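PDB 1Q8C: uncharacterized protein MG027 from Mycoplasma genitalium, which is of unknown function but has an all-helical fold resembling that of NusB proteins, a family of transcription antitermination factors. Local coordinates for residues L12-V21 / E50-V61; A104-E112 / K141-K149. All blocks are in the same frame, centred on the assembly; numbering follows the deposited sequence.

Contact 1 (L12-V21 / E50-V61). With NA (sodium ion), chain K.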
loop_
_atom_site.group_PDB
_atom_site.type_symbol
_atom_site.label_atom_id
_atom_site.label_comp_id
_atom_site.label_asym_id
_atom_site.label_seq_id
_atom_site.Cartn_x
_atom_site.Cartn_y
_atom_site.Cartn_z
ATOM N N LEU A 12 -7.096 -17.818 -5.091
ATOM C CA LEU A 12 -6.096 -17.013 -4.347
ATOM C C LEU A 12 -6.779 -16.455 -3.110
ATOM O O LEU A 12 -7.971 -16.261 -3.109
ATOM C CB LEU A 12 -5.572 -15.871 -5.224
ATOM C CG LEU A 12 -4.872 -16.289 -6.528
ATOM C CD1 LEU A 12 -4.846 -15.127 -7.538
ATOM C CD2 LEU A 12 -3.472 -16.793 -6.234
ATOM N N THR A 13 -6.003 -16.205 -2.064
ATOM C CA THR A 13 -6.499 -15.648 -0.811
ATOM C C THR A 13 -6.443 -14.132 -0.949
ATOM O O THR A 13 -5.692 -13.636 -1.778
ATOM C CB THR A 13 -5.565 -16.055 0.282
ATOM O OG1 THR A 13 -4.237 -15.711 -0.131
ATOM C CG2 THR A 13 -5.508 -17.559 0.417
ATOM N N ARG A 14 -7.210 -13.401 -0.137
ATOM C CA ARG A 14 -7.150 -11.938 -0.144
ATOM C C ARG A 14 -5.714 -11.440 0.121
ATOM O O ARG A 14 -5.290 -10.427 -0.432
ATOM C CB ARG A 14 -8.131 -11.350 0.876
ATOM C CG ARG A 14 -9.555 -11.191 0.344
ATOM C CD ARG A 14 -9.780 -9.813 -0.159
ATOM N NE ARG A 14 -11.070 -9.606 -0.798
ATOM C CZ ARG A 14 -12.115 -9.035 -0.208
ATOM N NH1 ARG A 14 -12.035 -8.640 1.055
ATOM N NH2 ARG A 14 -13.238 -8.852 -0.891
ATOM N N THR A 15 -4.973 -12.158 0.965
ATOM C CA THR A 15 -3.579 -11.817 1.255
ATOM C C THR A 15 -2.709 -11.882 0.003
ATOM O O THR A 15 -1.966 -10.940 -0.279
ATOM C CB THR A 15 -2.980 -12.733 2.344
ATOM O OG1 THR A 15 -3.732 -12.619 3.553
ATOM C CG2 THR A 15 -1.576 -12.268 2.728
ATOM N N GLN A 16 -2.804 -12.981 -0.742
ATOM C CA GLN A 16 -2.070 -13.122 -2.002
ATOM C C GLN A 16 -2.404 -11.988 -2.994
ATOM O O GLN A 16 -1.529 -11.482 -3.679
ATOM C CB GLN A 16 -2.355 -14.487 -2.625
ATOM C CG GLN A 16 -1.733 -15.617 -1.810
ATOM C CD GLN A 16 -2.019 -16.970 -2.368
ATOM O OE1 GLN A 16 -1.092 -17.697 -2.749
ATOM N NE2 GLN A 16 -3.295 -17.338 -2.413
ATOM N N ARG A 17 -3.671 -11.583 -3.038
ATOM C CA ARG A 17 -4.126 -10.501 -3.915
ATOM C C ARG A 17 -3.563 -9.150 -3.512
ATOM O O ARG A 17 -3.232 -8.331 -4.356
ATOM C CB ARG A 17 -5.637 -10.401 -3.863
ATOM C CG ARG A 17 -6.279 -11.714 -3.829
ATOM C CD ARG A 17 -7.493 -11.773 -4.598
ATOM N NE ARG A 17 -7.148 -11.803 -5.993
ATOM C CZ ARG A 17 -7.797 -12.505 -6.897
ATOM N NH1 ARG A 17 -8.826 -13.234 -6.543
ATOM N NH2 ARG A 17 -7.435 -12.433 -8.161
ATOM N N ARG A 18 -3.498 -8.918 -2.211
ATOM C CA ARG A 18 -2.821 -7.762 -1.671
ATOM C C ARG A 18 -1.335 -7.766 -2.050
ATOM O O ARG A 18 -0.807 -6.747 -2.470
ATOM C CB ARG A 18 -3.011 -7.731 -0.152
ATOM C CG ARG A 18 -4.386 -7.269 0.297
ATOM C CD ARG A 18 -4.518 -7.148 1.809
ATOM N NE ARG A 18 -5.891 -6.831 2.194
ATOM C CZ ARG A 18 -6.811 -7.709 2.606
ATOM N NH1 ARG A 18 -6.520 -8.996 2.760
ATOM N NH2 ARG A 18 -8.045 -7.277 2.866
ATOM N N ILE A 19 -0.659 -8.902 -1.927
ATOM C CA ILE A 19 0.766 -9.006 -2.302
ATOM C C ILE A 19 0.976 -8.606 -3.770
ATOM O O ILE A 19 1.907 -7.873 -4.095
ATOM C CB ILE A 19 1.329 -10.424 -1.977
ATOM C CG1 ILE A 19 1.448 -10.612 -0.451
ATOM C CG2 ILE A 19 2.677 -10.635 -2.617
ATOM C CD1 ILE A 19 1.727 -12.057 0.032
ATOM N N ALA A 20 0.071 -9.040 -4.648
ATOM C CA ALA A 20 0.132 -8.674 -6.061
ATOM C C ALA A 20 0.058 -7.156 -6.302
ATOM O O ALA A 20 0.728 -6.634 -7.182
ATOM C CB ALA A 20 -0.967 -9.410 -6.861
ATOM N N VAL A 21 -0.738 -6.440 -5.521
ATOM C CA VAL A 21 -0.830 -4.992 -5.655
ATOM C C VAL A 21 0.457 -4.343 -5.135
ATOM O O VAL A 21 1.052 -3.470 -5.780
ATOM C CB VAL A 21 -2.070 -4.492 -4.923
ATOM C CG1 VAL A 21 -2.207 -3.000 -5.061
ATOM C CG2 VAL A 21 -3.323 -5.188 -5.506
ATOM N N GLU A 50 -1.084 -16.865 -13.128
ATOM C CA GLU A 50 -1.072 -17.007 -11.675
ATOM C C GLU A 50 -1.778 -15.892 -10.916
ATOM O O GLU A 50 -2.310 -16.126 -9.833
ATOM C CB GLU A 50 0.356 -17.085 -11.166
ATOM C CG GLU A 50 1.074 -18.338 -11.635
ATOM C CD GLU A 50 2.426 -18.511 -10.970
ATOM O OE1 GLU A 50 3.151 -17.491 -10.839
ATOM O OE2 GLU A 50 2.762 -19.658 -10.590
ATOM N N ARG A 51 -1.780 -14.676 -11.478
ATOM C CA ARG A 51 -2.321 -13.526 -10.731
ATOM C C ARG A 51 -3.842 -13.424 -10.826
ATOM O O ARG A 51 -4.505 -13.031 -9.859
ATOM C CB ARG A 51 -1.630 -12.234 -11.174
ATOM C CG ARG A 51 -0.187 -12.127 -10.638
ATOM C CD ARG A 51 0.699 -11.088 -11.340
ATOM N NE ARG A 51 2.003 -10.906 -10.689
ATOM C CZ ARG A 51 3.097 -10.440 -11.291
ATOM N NH1 ARG A 51 3.059 -10.105 -12.570
ATOM N NH2 ARG A 51 4.239 -10.277 -10.613
ATOM N N GLN A 52 -4.396 -13.792 -11.977
ATOM C CA GLN A 52 -5.837 -13.816 -12.161
ATOM C C GLN A 52 -6.425 -12.536 -11.584
ATOM O O GLN A 52 -7.334 -12.587 -10.761
ATOM C CB GLN A 52 -6.449 -15.038 -11.451
ATOM C CG GLN A 52 -5.605 -16.311 -11.481
ATOM C CD GLN A 52 -6.134 -17.377 -10.512
ATOM O OE1 GLN A 52 -7.345 -17.661 -10.495
ATOM N NE2 GLN A 52 -5.231 -17.971 -9.709
ATOM N N LEU A 53 -5.885 -11.390 -12.003
ATOM C CA LEU A 53 -6.232 -10.114 -11.392
ATOM C C LEU A 53 -7.708 -9.861 -11.485
ATOM O O LEU A 53 -8.249 -9.914 -12.576
ATOM C CB LEU A 53 -5.507 -8.960 -12.096
ATOM C CG LEU A 53 -4.207 -8.351 -11.577
ATOM C CD1 LEU A 53 -3.516 -9.069 -10.429
ATOM C CD2 LEU A 53 -3.251 -8.161 -12.715
ATOM N N ASN A 54 -8.348 -9.523 -10.365
ATOM C CA ASN A 54 -9.797 -9.334 -10.346
ATOM C C ASN A 54 -10.181 -7.876 -10.130
ATOM O O ASN A 54 -9.305 -7.007 -9.952
ATOM C CB ASN A 54 -10.487 -10.278 -9.322
ATOM C CG ASN A 54 -10.175 -9.937 -7.864
ATOM O OD1 ASN A 54 -9.468 -8.978 -7.564
ATOM N ND2 ASN A 54 -10.715 -10.742 -6.946
ATOM N N GLU A 55 -11.477 -7.596 -10.182
ATOM C CA GLU A 55 -11.958 -6.227 -10.025
ATOM C C GLU A 55 -11.645 -5.670 -8.619
ATOM O O GLU A 55 -11.384 -4.492 -8.492
ATOM C CB GLU A 55 -13.446 -6.129 -10.374
ATOM C CG GLU A 55 -13.774 -6.345 -11.875
ATOM C CD GLU A 55 -13.105 -5.325 -12.797
ATOM O OE1 GLU A 55 -12.969 -5.605 -14.007
ATOM O OE2 GLU A 55 -12.701 -4.237 -12.315
ATOM N N TRP A 56 -11.624 -6.510 -7.589
ATOM C CA TRP A 56 -11.289 -6.050 -6.234
ATOM C C TRP A 56 -9.889 -5.369 -6.219
ATOM O O TRP A 56 -9.730 -4.281 -5.708
ATOM C CB TRP A 56 -11.364 -7.224 -5.232
ATOM C CG TRP A 56 -11.217 -6.822 -3.787
ATOM C CD1 TRP A 56 -12.182 -6.288 -2.986
ATOM C CD2 TRP A 56 -10.026 -6.906 -2.970
ATOM N NE1 TRP A 56 -11.670 -6.033 -1.735
ATOM C CE2 TRP A 56 -10.355 -6.401 -1.697
ATOM C CE3 TRP A 56 -8.713 -7.353 -3.191
ATOM C CZ2 TRP A 56 -9.435 -6.334 -0.657
ATOM C CZ3 TRP A 56 -7.800 -7.284 -2.146
ATOM C CH2 TRP A 56 -8.169 -6.783 -0.905
ATOM N N GLN A 57 -8.898 -6.013 -6.818
ATOM C CA GLN A 57 -7.523 -5.510 -6.897
ATOM C C GLN A 57 -7.406 -4.252 -7.800
ATOM O O GLN A 57 -6.654 -3.331 -7.507
ATOM C CB GLN A 57 -6.616 -6.610 -7.466
ATOM C CG GLN A 57 -6.348 -7.782 -6.543
ATOM C CD GLN A 57 -5.620 -8.904 -7.233
ATOM O OE1 GLN A 57 -4.498 -9.223 -6.883
ATOM N NE2 GLN A 57 -6.251 -9.497 -8.216
ATOM N N LYS A 58 -8.135 -4.264 -8.909
ATOM C CA LYS A 58 -8.173 -3.161 -9.867
ATOM C C LYS A 58 -8.767 -1.906 -9.252
ATOM O O LYS A 58 -8.432 -0.790 -9.669
ATOM C CB LYS A 58 -9.013 -3.565 -11.104
ATOM C CG LYS A 58 -8.268 -4.500 -12.088
ATOM C CD LYS A 58 -9.240 -5.228 -13.058
ATOM C CE LYS A 58 -8.519 -6.282 -13.894
ATOM N NZ LYS A 58 -9.363 -6.909 -14.987
ATOM N N LEU A 59 -9.641 -2.075 -8.266
ATOM C CA LEU A 59 -10.230 -0.901 -7.605
ATOM C C LEU A 59 -9.204 -0.281 -6.645
ATOM O O LEU A 59 -9.175 0.931 -6.487
ATOM C CB LEU A 59 -11.514 -1.260 -6.860
ATOM C CG LEU A 59 -12.888 -0.573 -7.033
ATOM C CD1 LEU A 59 -13.397 -0.069 -5.670
ATOM C CD2 LEU A 59 -12.975 0.530 -8.130
ATOM N N ILE A 60 -8.365 -1.105 -6.024
ATOM C CA ILE A 60 -7.277 -0.612 -5.159
ATOM C C ILE A 60 -6.274 0.195 -5.996
ATOM O O ILE A 60 -5.848 1.274 -5.603
ATOM C CB ILE A 60 -6.546 -1.802 -4.425
ATOM C CG1 ILE A 60 -7.501 -2.478 -3.443
ATOM C CG2 ILE A 60 -5.274 -1.319 -3.660
ATOM C CD1 ILE A 60 -7.007 -3.808 -2.843
ATOM N N VAL A 61 -5.895 -0.348 -7.145
ATOM C CA VAL A 61 -4.912 0.278 -8.021
ATOM C C VAL A 61 -5.443 1.579 -8.624
ATOM O O VAL A 61 -4.692 2.501 -8.918
ATOM C CB VAL A 61 -4.501 -0.701 -9.126
ATOM C CG1 VAL A 61 -3.746 0.019 -10.279
ATOM C CG2 VAL A 61 -3.676 -1.823 -8.502
HETATM NA NA NA K . -7.275 -0.241 -12.113
HETATM O O HOH W 1 -6.541 -1.837 -13.861
#
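A helix pair packed at its two N-terminal ends brings Arg-14 and Arg-17 of helix 14-28 against Trp-56 and the loop that starts helix 55-81. The Arg-14 guanidinium lies flat on the indole, planes 4° apart, with CZ 3.7 Å from the centroid of the Trp-56 five-membered ring: a stacked cation-pi pair. Its chain bends at chi2 (-96°), which lays CD over the six-membered ring as a CH-pi contact. Ile-60 CD1 covers the opposite face of that indole, and the Arg-18 guanidinium, turned nearly perpendicular to the ring, sets one face on Trp-56 CH2 while its NE is salt-bridged to Glu-112 of helix 100-116. In this NusB-like helical fold the short helix segments run at 38° to each other, their axes 10.1 Å apart. Arg-17 reaches across to the loop before helix 55-81, its chain bent at chi2 and chi3 to bring NH2 2.6 Å from Gln-52 O, near the guanidinium plane. Asn-54 lays its amide over one face of this group, while its OD1 caps helix 55-81 by accepting from Gln-57 N at 3.1 Å. Leu-12 CD1 sits over the other face. Deeper in, Val-21 CG1 packs on Ile-60 CG2 at 3.8 Å and on Val-61 CG2.

Contact 2 (A104-E112 / K141-K149)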
loop_
_atom_site.group_PDB
_atom_site.type_symbol
_atom_site.label_atom_id
_atom_site.label_comp_id
_atom_site.label_asym_id
_atom_site.label_seq_id
_atom_site.Cartn_x
_atom_site.Cartn_y
_atom_site.Cartn_z
ATOM N N ALA A 104 5.605 0.840 -0.422
ATOM C CA ALA A 104 4.626 0.221 -1.324
ATOM C C ALA A 104 3.547 -0.504 -0.525
ATOM O O ALA A 104 2.375 -0.502 -0.898
ATOM C CB ALA A 104 5.331 -0.749 -2.293
ATOM N N VAL A 105 3.968 -1.126 0.577
ATOM C CA VAL A 105 3.049 -1.760 1.511
ATOM C C VAL A 105 2.116 -0.720 2.160
ATOM O O VAL A 105 0.916 -0.952 2.271
ATOM C CB VAL A 105 3.789 -2.505 2.633
ATOM C CG1 VAL A 105 2.795 -2.926 3.734
ATOM C CG2 VAL A 105 4.549 -3.700 2.078
ATOM N N VAL A 106 2.659 0.418 2.586
ATOM C CA VAL A 106 1.837 1.459 3.206
ATOM C C VAL A 106 0.877 2.093 2.167
ATOM O O VAL A 106 -0.277 2.332 2.462
ATOM C CB VAL A 106 2.679 2.569 3.872
ATOM C CG1 VAL A 106 1.772 3.722 4.318
ATOM C CG2 VAL A 106 3.441 2.028 5.090
ATOM N N LEU A 107 1.348 2.374 0.966
ATOM C CA LEU A 107 0.462 2.939 -0.059
ATOM C C LEU A 107 -0.661 1.989 -0.444
ATOM O O LEU A 107 -1.730 2.434 -0.851
ATOM C CB LEU A 107 1.255 3.312 -1.304
ATOM C CG LEU A 107 2.139 4.533 -1.078
ATOM C CD1 LEU A 107 3.207 4.600 -2.143
ATOM C CD2 LEU A 107 1.290 5.782 -1.068
ATOM N N CYS A 108 -0.435 0.685 -0.322
ATOM C CA CYS A 108 -1.475 -0.280 -0.682
ATOM C C CYS A 108 -2.602 -0.212 0.337
ATOM O O CYS A 108 -3.768 -0.234 -0.028
ATOM C CB CYS A 108 -0.902 -1.701 -0.816
ATOM S SG CYS A 108 -2.119 -3.020 -1.198
ATOM N N ALA A 109 -2.233 -0.102 1.614
ATOM C CA ALA A 109 -3.174 -0.001 2.727
ATOM C C ALA A 109 -4.056 1.253 2.648
ATOM O O ALA A 109 -5.266 1.203 2.930
ATOM C CB ALA A 109 -2.399 -0.010 4.058
ATOM N N LEU A 110 -3.422 2.373 2.311
ATOM C CA LEU A 110 -4.109 3.636 2.058
ATOM C C LEU A 110 -5.048 3.507 0.872
ATOM O O LEU A 110 -6.170 3.998 0.900
ATOM C CB LEU A 110 -3.098 4.740 1.735
ATOM C CG LEU A 110 -2.119 5.139 2.842
ATOM C CD1 LEU A 110 -1.106 6.169 2.383
ATOM C CD2 LEU A 110 -2.903 5.701 3.977
ATOM N N SER A 111 -4.565 2.854 -0.179
ATOM C CA SER A 111 -5.331 2.698 -1.409
ATOM C C SER A 111 -6.529 1.822 -1.153
ATOM O O SER A 111 -7.595 2.078 -1.690
ATOM C CB SER A 111 -4.471 2.078 -2.517
ATOM O OG SER A 111 -3.321 2.866 -2.765
ATOM N N GLU A 112 -6.353 0.817 -0.290
ATOM C CA GLU A 112 -7.391 -0.159 -0.033
ATOM C C GLU A 112 -8.449 0.402 0.889
ATOM O O GLU A 112 -9.632 0.128 0.729
ATOM C CB GLU A 112 -6.822 -1.462 0.560
ATOM C CG GLU A 112 -7.942 -2.424 0.943
ATOM C CD GLU A 112 -7.508 -3.784 1.468
ATOM O OE1 GLU A 112 -8.417 -4.514 1.920
ATOM O OE2 GLU A 112 -6.302 -4.129 1.419
ATOM N N LYS A 141 7.471 -0.069 11.611
ATOM C CA LYS A 141 6.785 0.994 10.902
ATOM C C LYS A 141 5.470 0.369 10.424
ATOM O O LYS A 141 5.295 0.004 9.251
ATOM C CB LYS A 141 7.648 1.560 9.776
ATOM C CG LYS A 141 8.905 2.328 10.270
ATOM C CD LYS A 141 9.920 1.412 10.972
ATOM C CE LYS A 141 11.355 1.615 10.492
ATOM N NZ LYS A 141 11.698 3.045 10.228
ATOM N N GLN A 142 4.596 0.196 11.429
ATOM C CA GLN A 142 3.186 -0.148 11.289
ATOM C C GLN A 142 2.609 0.571 10.092
ATOM O O GLN A 142 3.268 1.436 9.524
ATOM C CB GLN A 142 2.434 0.240 12.592
ATOM C CG GLN A 142 2.015 1.727 12.775
ATOM C CD GLN A 142 3.142 2.800 12.623
ATOM O OE1 GLN A 142 2.938 3.973 12.983
ATOM N NE2 GLN A 142 4.295 2.409 12.104
ATOM N N THR A 143 1.372 0.247 9.712
ATOM C CA THR A 143 0.706 1.038 8.662
ATOM C C THR A 143 0.168 2.245 9.357
ATOM O O THR A 143 -1.017 2.562 9.271
ATOM C CB THR A 143 -0.462 0.361 8.045
ATOM O OG1 THR A 143 -0.116 -0.981 7.701
ATOM C CG2 THR A 143 -0.802 1.073 6.724
ATOM N N HIS A 144 1.042 2.899 10.086
ATOM C CA HIS A 144 0.635 4.010 10.860
ATOM C C HIS A 144 -0.820 3.818 11.337
ATOM O O HIS A 144 -1.791 3.823 10.552
ATOM C CB HIS A 144 0.966 5.251 10.046
ATOM C CG HIS A 144 2.381 5.233 9.539
ATOM N ND1 HIS A 144 3.470 5.388 10.372
ATOM C CD2 HIS A 144 2.889 4.991 8.305
ATOM C CE1 HIS A 144 4.583 5.291 9.663
ATOM N NE2 HIS A 144 4.259 5.053 8.405
ATOM N N ALA A 145 -0.921 3.558 12.647
ATOM C CA ALA A 145 -2.174 3.622 13.385
ATOM C C ALA A 145 -2.627 5.063 13.255
ATOM O O ALA A 145 -3.791 5.376 13.483
ATOM C CB ALA A 145 -1.957 3.241 14.883
ATOM N N LEU A 146 -1.681 5.928 12.873
ATOM C CA LEU A 146 -1.960 7.338 12.585
ATOM C C LEU A 146 -2.521 7.621 11.172
ATOM O O LEU A 146 -3.350 8.519 11.034
ATOM C CB LEU A 146 -0.706 8.189 12.839
ATOM C CG LEU A 146 -0.395 8.399 14.331
ATOM C CD1 LEU A 146 1.101 8.288 14.596
ATOM C CD2 LEU A 146 -0.943 9.745 14.864
ATOM N N LEU A 147 -2.099 6.877 10.142
ATOM C CA LEU A 147 -2.544 7.169 8.770
ATOM C C LEU A 147 -3.898 6.590 8.359
ATOM O O LEU A 147 -4.542 7.153 7.481
ATOM C CB LEU A 147 -1.478 6.776 7.718
ATOM C CG LEU A 147 -0.306 7.770 7.571
ATOM C CD1 LEU A 147 0.766 7.279 6.622
ATOM C CD2 LEU A 147 -0.776 9.140 7.111
ATOM N N ASP A 148 -4.322 5.479 8.965
ATOM C CA ASP A 148 -5.607 4.854 8.628
ATOM C C ASP A 148 -6.651 5.325 9.624
ATOM O O ASP A 148 -6.311 5.691 10.753
ATOM C CB ASP A 148 -5.526 3.315 8.715
ATOM C CG ASP A 148 -4.740 2.672 7.573
ATOM O OD1 ASP A 148 -4.004 1.688 7.858
ATOM O OD2 ASP A 148 -4.838 3.025 6.369
ATOM N N LYS A 149 -7.917 5.277 9.212
ATOM C CA LYS A 149 -9.074 5.550 10.078
ATOM C C LYS A 149 -9.628 4.229 10.662
ATOM O O LYS A 149 -9.811 3.243 9.925
ATOM C CB LYS A 149 -10.189 6.266 9.288
ATOM C CG LYS A 149 -10.747 5.420 8.123
ATOM C CD LYS A 149 -11.857 6.069 7.256
ATOM C CE LYS A 149 -12.030 5.290 5.903
ATOM N NZ LYS A 149 -12.680 3.963 6.030
#
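The C-terminal loop after helix 120-133 folds back over one side of helix 100-116, and Ala-109 and Thr-143 make the closest approach between the two segments. Ala-109 CB and Thr-143 CG2 stand 3.3 Å apart, tighter than usual for two carbons. Thr-143 holds CG2 anti to its own N (OG1 at chi1 -48°), and that places the methyl rather than the hydroxyl against the helix. One helical turn earlier, Val-106 CG1 is 4.3 Å from His-144 CD2, reaching the imidazole at its edge, and also lies 4.4 Å from Leu-147 CD1. Here a loop without regular helical bonding packs on a buried helix of the all-helical, NusB-like fold, and Thr-143 also touches Ala-127 of helix 120-133. Further along helix 100-116, Leu-110 CD2 rests on Leu-147 CB at 4.1 Å and is equally far from both Leu-147 O and Asp-148 OD2. The Asp-148 carboxylate passes obliquely beside that leucine, and Lys-120 of helix 120-133 touches the aspartate side chain. No hydrogen bond joins the two segments.

In the fold
Contact 1 is partly buried, and its centre lies about 12 Å from the centre of the chain; contact 2 is buried and more central, its own centre about 6 Å from that point. The two contact centres are about 17 Å apart, yet they touch through helix 100-116: Arg-18 NE forms a 2.8 Å salt bridge with Glu-112 OE2, and Val-21 CG1 packs on Cys-108 SG. Contact 1 joins the starts of two helices and the residues just before them, and relies largely on arginines stacked on flat groups, with aliphatic packing at its inner end. Contact 2 joins a helix to an irregular loop by small apolar contacts and buries less than half as much surface, 303 against 675 Å². Helix 100-116 thus faces contact 1 on one side and carries the loop on another.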